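Long-range contact in aminoacyl-histidine dipeptidase (Vibrio alginolyticus, PDB 3MRU), which probably hydrolyses dipeptides, hydrophobic ones by preference, as a zinc-dependent metallopeptidase of the M20C family: residues G74-A79 against G162-D167. Sequence-based numbering, arbitrary orientation.
Sequences GVVLQA and GWLKGD
Val76 meets the 162-167 loop with both of its methyl groups. CG1 of Val76 lies 4.2 Å from CD1 of Leu164, and the two side chains cross at about a right angle. CG2 of Val76 approaches the loop backbone, 3.8 Å from O of Lys165. The valine torsion sets this division: CG1 is anti to the backbone N (chi1 -161°), and CG2 sits beside that N. Just before the strand the two segments meet through Gly74 and Gly166. The CA atoms of Gly74 and Gly166 are 3.8 Å apart, and O of Gly74 is 3.3 Å from CA of Gly166, a CA-H...O contact. Both glycines have positive phi.

Further out, Leu164 also packs on Glu142 and Leu144 of strand 141-146. The carboxylate of Glu142 accepts a hydrogen bond from N of Lys165, which ties the loop backbone to that strand. Val76 also touches Leu169, and its backbone bonds to Leu170. The loop thus crosses from strand 141-146 to strand 168-171 over one face of strand 75-80, which lies between them in the mixed sheet, away from the zinc site. The direct contact is van der Waals packing plus one CA-H...O approach; the hydrogen bonds named here run instead to neighbouring strands.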
loop_
_atom_site.group_PDB
_atom_site.type_symbol
_atom_site.label_atom_id
_atom_site.label_comp_id
_atom_site.label_asym_id
_atom_site.label_seq_id
_atom_site.Cartn_x
_atom_site.Cartn_y
_atom_site.Cartn_z
ATOM N N GLY A 74 4.126 21.256 -20.274
ATOM C CA GLY A 74 4.348 21.193 -18.841
ATOM C C GLY A 74 4.395 19.790 -18.271
ATOM O O GLY A 74 3.448 19.017 -18.409
ATOM N N VAL A 75 5.505 19.465 -17.619
ATOM C CA VAL A 75 5.683 18.155 -17.008
ATOM C C VAL A 75 6.244 18.312 -15.601
ATOM O O VAL A 75 6.922 19.294 -15.304
ATOM C CB VAL A 75 6.631 17.268 -17.835
ATOM C CG1 VAL A 75 6.837 15.928 -17.147
ATOM C CG2 VAL A 75 6.084 17.074 -19.241
ATOM N N VAL A 76 5.955 17.344 -14.737
ATOM C CA VAL A 76 6.437 17.382 -13.364
ATOM C C VAL A 76 7.102 16.071 -12.995
ATOM O O VAL A 76 6.428 15.066 -12.804
ATOM C CB VAL A 76 5.303 17.649 -12.355
ATOM C CG1 VAL A 76 5.869 18.134 -11.020
ATOM C CG2 VAL A 76 4.310 18.663 -12.897
ATOM N N LEU A 77 8.429 16.090 -12.898
ATOM C CA LEU A 77 9.210 14.945 -12.416
ATOM C C LEU A 77 9.196 14.906 -10.891
ATOM O O LEU A 77 9.365 15.943 -10.232
ATOM C CB LEU A 77 10.643 15.015 -12.933
ATOM C CG LEU A 77 10.755 15.165 -14.454
ATOM C CD1 LEU A 77 12.179 15.455 -14.893
ATOM C CD2 LEU A 77 10.269 13.922 -15.105
ATOM N N GLN A 78 8.976 13.724 -10.323
ATOM C CA GLN A 78 8.759 13.664 -8.888
ATOM C C GLN A 78 9.348 12.455 -8.230
ATOM O O GLN A 78 9.296 11.336 -8.735
ATOM C CB GLN A 78 7.271 13.770 -8.556
ATOM C CG GLN A 78 6.939 13.921 -7.063
ATOM C CD GLN A 78 6.610 12.612 -6.398
ATOM O OE1 GLN A 78 6.839 12.449 -5.208
ATOM N NE2 GLN A 78 6.050 11.673 -7.156
ATOM N N ALA A 79 9.921 12.730 -7.078
ATOM C CA ALA A 79 10.532 11.731 -6.231
ATOM C C ALA A 79 10.382 12.266 -4.812
ATOM O O ALA A 79 9.932 13.411 -4.616
ATOM C CB ALA A 79 12.006 11.552 -6.589
ATOM N N GLY A 162 -1.803 25.366 -7.733
ATOM C CA GLY A 162 -1.318 26.711 -7.977
ATOM C C GLY A 162 0.182 26.757 -7.775
ATOM O O GLY A 162 0.788 27.830 -7.753
ATOM N N TRP A 163 0.777 25.581 -7.628
ATOM C CA TRP A 163 2.209 25.466 -7.417
ATOM C C TRP A 163 2.790 24.751 -8.599
ATOM O O TRP A 163 3.994 24.820 -8.832
ATOM C CB TRP A 163 2.514 24.647 -6.158
ATOM C CG TRP A 163 2.227 25.421 -4.917
ATOM C CD1 TRP A 163 1.021 25.552 -4.308
ATOM C CD2 TRP A 163 3.153 26.207 -4.154
ATOM N NE1 TRP A 163 1.130 26.363 -3.206
ATOM C CE2 TRP A 163 2.428 26.779 -3.084
ATOM C CE3 TRP A 163 4.520 26.486 -4.267
ATOM C CZ2 TRP A 163 3.028 27.612 -2.119
ATOM C CZ3 TRP A 163 5.118 27.316 -3.298
ATOM C CH2 TRP A 163 4.367 27.863 -2.241
ATOM N N LEU A 164 1.926 24.091 -9.365
ATOM C CA LEU A 164 2.360 23.435 -10.582
ATOM C C LEU A 164 1.458 23.882 -11.723
ATOM O O LEU A 164 0.314 24.324 -11.488
ATOM C CB LEU A 164 2.337 21.916 -10.477
ATOM C CG LEU A 164 2.671 21.316 -9.112
ATOM C CD1 LEU A 164 2.501 19.802 -9.161
ATOM C CD2 LEU A 164 4.077 21.669 -8.699
ATOM N N LYS A 165 2.002 23.807 -12.948
ATOM C CA LYS A 165 1.175 23.662 -14.146
ATOM C C LYS A 165 1.636 22.391 -14.869
ATOM O O LYS A 165 2.608 21.743 -14.453
ATOM C CB LYS A 165 1.435 24.780 -15.159
ATOM C CG LYS A 165 0.314 24.913 -16.203
ATOM C CD LYS A 165 -1.089 24.707 -15.583
ATOM C CE LYS A 165 -2.189 25.011 -16.592
ATOM N NZ LYS A 165 -3.414 25.541 -15.925
ATOM N N GLY A 166 0.940 22.042 -15.945
ATOM C CA GLY A 166 1.274 20.860 -16.719
ATOM C C GLY A 166 0.389 19.761 -16.164
ATOM O O GLY A 166 0.513 19.380 -15.001
ATOM N N ASP A 167 -0.508 19.252 -17.001
ATOM C CA ASP A 167 -1.421 18.190 -16.593
ATOM C C ASP A 167 -0.778 16.817 -16.430
ATOM O O ASP A 167 -1.463 15.826 -16.185
ATOM C CB ASP A 167 -2.696 18.225 -17.439
ATOM C CG ASP A 167 -3.243 19.627 -17.612
ATOM O OD1 ASP A 167 -4.418 19.765 -18.013
ATOM O OD2 ASP A 167 -2.497 20.594 -17.347
#